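Local coordinates for uncharacterized protein PA2218 (Pseudomonas aeruginosa, PDB 2HDW) that is uncharacterized but adopts the alpha/beta hydrolase fold and probably acts as a hydrolase on a substrate not yet known, at residues V175-L186 against V195-M206. Numbering follows the deposited sequence.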
# COMPACT_ATOMS: atom_id res chain seq x y z
N VAL A 175 9.56 6.61 -1.58
CA VAL A 175 8.36 5.89 -1.18
C VAL A 175 8.48 4.40 -1.44
O VAL A 175 9.21 3.97 -2.34
CB VAL A 175 7.09 6.38 -1.91
CG1 VAL A 175 6.78 7.82 -1.51
CG2 VAL A 175 7.27 6.26 -3.41
N ILE A 176 7.78 3.60 -0.64
CA ILE A 176 7.76 2.16 -0.83
C ILE A 176 6.29 1.73 -0.96
O ILE A 176 5.48 2.04 -0.08
CB ILE A 176 8.40 1.39 0.35
CG1 ILE A 176 9.89 1.71 0.46
CG2 ILE A 176 8.22 -0.12 0.13
CD1 ILE A 176 10.55 1.14 1.71
N GLY A 177 5.97 1.04 -2.05
CA GLY A 177 4.60 0.58 -2.26
C GLY A 177 4.57 -0.93 -2.15
O GLY A 177 5.23 -1.63 -2.92
N ILE A 178 3.80 -1.44 -1.19
CA ILE A 178 3.68 -2.87 -0.96
C ILE A 178 2.38 -3.45 -1.52
O ILE A 178 1.32 -2.84 -1.40
CB ILE A 178 3.70 -3.20 0.56
CG1 ILE A 178 4.87 -2.49 1.25
CG2 ILE A 178 3.80 -4.71 0.76
CD1 ILE A 178 4.79 -2.52 2.77
N CYS A 179 2.48 -4.62 -2.13
CA CYS A 179 1.30 -5.29 -2.66
C CYS A 179 0.52 -4.35 -3.58
O CYS A 179 1.08 -3.74 -4.50
CB CYS A 179 0.43 -5.75 -1.48
SG CYS A 179 -0.84 -6.99 -1.84
N GLY A 180 -0.78 -4.22 -3.33
CA GLY A 180 -1.62 -3.35 -4.15
C GLY A 180 -1.16 -1.90 -4.20
O GLY A 180 -1.42 -1.20 -5.18
N TRP A 181 -0.48 -1.44 -3.16
CA TRP A 181 -0.02 -0.06 -3.17
C TRP A 181 1.28 0.13 -3.93
O TRP A 181 1.80 1.25 -4.06
CB TRP A 181 0.08 0.48 -1.75
CG TRP A 181 -1.27 0.87 -1.24
CD1 TRP A 181 -2.29 0.04 -0.87
CD2 TRP A 181 -1.79 2.20 -1.17
NE1 TRP A 181 -3.42 0.77 -0.57
CE2 TRP A 181 -3.14 2.10 -0.74
CE3 TRP A 181 -1.25 3.47 -1.42
CZ2 TRP A 181 -3.95 3.22 -0.57
CZ3 TRP A 181 -2.06 4.59 -1.24
CH2 TRP A 181 -3.40 4.45 -0.82
N GLY A 182 1.82 -0.98 -4.44
CA GLY A 182 3.03 -0.90 -5.24
C GLY A 182 2.60 -0.19 -6.51
O GLY A 182 3.32 0.65 -7.05
N GLY A 183 1.41 -0.52 -7.00
CA GLY A 183 0.90 0.11 -8.20
C GLY A 183 0.59 1.58 -7.95
O GLY A 183 0.87 2.43 -8.78
N MET A 184 0.01 1.87 -6.78
CA MET A 184 -0.33 3.24 -6.42
C MET A 184 0.94 4.08 -6.22
O MET A 184 0.95 5.27 -6.54
CB MET A 184 -1.18 3.27 -5.14
CG MET A 184 -2.66 3.66 -5.34
SD MET A 184 -3.72 2.43 -6.17
CE MET A 184 -4.04 1.30 -4.78
N ALA A 185 2.00 3.47 -5.70
CA ALA A 185 3.25 4.19 -5.48
C ALA A 185 3.85 4.64 -6.81
O ALA A 185 4.24 5.79 -6.96
CB ALA A 185 4.26 3.30 -4.73
N LEU A 186 3.91 3.74 -7.78
CA LEU A 186 4.45 4.08 -9.10
C LEU A 186 3.57 5.15 -9.74
O LEU A 186 4.08 6.06 -10.40
CB LEU A 186 4.49 2.84 -10.00
CG LEU A 186 5.46 1.74 -9.54
CD1 LEU A 186 5.23 0.47 -10.34
CD2 LEU A 186 6.89 2.24 -9.70
N VAL A 195 9.02 13.26 -5.09
CA VAL A 195 9.51 11.93 -4.72
C VAL A 195 10.71 11.56 -5.59
O VAL A 195 10.60 11.46 -6.82
CB VAL A 195 8.39 10.87 -4.87
CG1 VAL A 195 8.85 9.53 -4.31
CG2 VAL A 195 7.13 11.33 -4.13
N LYS A 196 11.86 11.37 -4.94
CA LYS A 196 13.12 11.09 -5.62
C LYS A 196 13.40 9.68 -6.12
O LYS A 196 14.15 9.49 -7.07
CB LYS A 196 14.29 11.53 -4.73
CG LYS A 196 14.28 13.01 -4.37
CD LYS A 196 14.27 13.89 -5.61
CE LYS A 196 14.73 15.31 -5.29
NZ LYS A 196 13.92 15.93 -4.23
N ALA A 197 12.81 8.68 -5.46
CA ALA A 197 13.03 7.29 -5.85
C ALA A 197 11.86 6.47 -5.34
O ALA A 197 11.17 6.89 -4.41
CB ALA A 197 14.34 6.78 -5.25
N VAL A 198 11.65 5.30 -5.93
CA VAL A 198 10.54 4.45 -5.55
C VAL A 198 10.87 2.96 -5.63
O VAL A 198 11.50 2.49 -6.58
CB VAL A 198 9.30 4.72 -6.45
CG1 VAL A 198 9.64 4.44 -7.92
CG2 VAL A 198 8.12 3.85 -6.01
N VAL A 199 10.42 2.23 -4.61
CA VAL A 199 10.60 0.78 -4.51
C VAL A 199 9.21 0.18 -4.37
O VAL A 199 8.36 0.75 -3.69
CB VAL A 199 11.38 0.38 -3.23
CG1 VAL A 199 11.18 -1.12 -2.95
CG2 VAL A 199 12.85 0.69 -3.41
N THR A 200 8.96 -0.95 -5.03
CA THR A 200 7.68 -1.63 -4.89
C THR A 200 8.01 -3.03 -4.38
O THR A 200 9.05 -3.59 -4.74
CB THR A 200 6.92 -1.76 -6.24
OG1 THR A 200 7.72 -2.48 -7.19
CG2 THR A 200 6.56 -0.39 -6.79
N SER A 201 7.16 -3.57 -3.53
CA SER A 201 7.40 -4.91 -3.00
C SER A 201 6.20 -5.82 -3.29
O SER A 201 5.07 -5.50 -2.91
CB SER A 201 7.65 -4.84 -1.48
OG SER A 201 8.09 -6.09 -0.98
N THR A 202 6.46 -6.93 -3.97
CA THR A 202 5.42 -7.91 -4.31
C THR A 202 4.12 -7.19 -4.70
O THR A 202 3.03 -7.48 -4.19
CB THR A 202 5.20 -8.91 -3.12
OG1 THR A 202 4.42 -10.03 -3.57
CG2 THR A 202 4.50 -8.23 -1.94
N MET A 203 4.25 -6.27 -5.66
CA MET A 203 3.14 -5.44 -6.12
C MET A 203 2.02 -6.09 -6.93
O MET A 203 2.17 -7.16 -7.51
CB MET A 203 3.68 -4.25 -6.94
CG MET A 203 4.07 -4.58 -8.40
SD MET A 203 4.46 -3.13 -9.48
CE MET A 203 2.82 -2.63 -10.04
N TYR A 204 0.90 -5.37 -6.95
CA TYR A 204 -0.30 -5.70 -7.71
C TYR A 204 -0.62 -4.36 -8.38
O TYR A 204 -0.25 -3.31 -7.86
CB TYR A 204 -1.49 -5.98 -6.80
CG TYR A 204 -1.85 -7.42 -6.48
CD1 TYR A 204 -0.97 -8.24 -5.77
CD2 TYR A 204 -3.12 -7.91 -6.77
CE1 TYR A 204 -1.36 -9.50 -5.33
CE2 TYR A 204 -3.52 -9.18 -6.34
CZ TYR A 204 -2.64 -9.96 -5.62
OH TYR A 204 -3.05 -11.18 -5.12
N ASP A 205 -1.28 -4.40 -9.52
CA ASP A 205 -1.75 -3.18 -10.16
C ASP A 205 -3.24 -3.44 -9.90
O ASP A 205 -3.85 -4.25 -10.59
CB ASP A 205 -1.48 -3.17 -11.67
CG ASP A 205 -2.26 -2.08 -12.40
OD1 ASP A 205 -3.31 -1.66 -11.88
OD2 ASP A 205 -1.84 -1.66 -13.50
N MET A 206 -3.81 -2.79 -8.88
CA MET A 206 -5.21 -3.05 -8.55
C MET A 206 -6.24 -2.78 -9.66
O MET A 206 -7.29 -3.43 -9.67
CB MET A 206 -5.61 -2.31 -7.27
CG MET A 206 -4.90 -2.79 -5.98
SD MET A 206 -4.91 -4.61 -5.67
CE MET A 206 -6.69 -4.89 -5.62
O HOH W 1 -2.48 -0.56 -7.57
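L186 lies across T200 at about a right angle, its CG 3.6 Å from T200 CG2. The two belong to a beta-alpha-beta unit of the alpha/beta hydrolase fold: parallel strands 173-178 and 197-201, joined through helix 180-191. L186 divides its branches: CD2 meets V198 CG1, while CD1 reaches M203 SD at 3.8 Å. The M203 chain bends at its last torsion (chi3 -84°), which brings CE over G183 CA. On the sheet face that carries T200, V175 CG2 packs against V198 CG2 (3.6 Å) and V195 CG1. On the other face I176 runs alongside V199, with its CG1 against V199 CB; F363 and F362 of helix 356-366 cover them.

C179 sits in the sharp strand-to-helix turn with a strained backbone (phi 53°, psi -128°), consistent with the nucleophile elbow of this fold. Its SG, anti to the backbone N, approaches the Y204 ring obliquely, 4.1 Å from CD1. The Y204 hydroxyl is hydrogen-bonded to Y214, Y263 and H318. A water bridges G180 O and M206 N. C179 O accepts G182 N and Y204 N from opposite faces of its plane, with Y204 N at 2.9 Å.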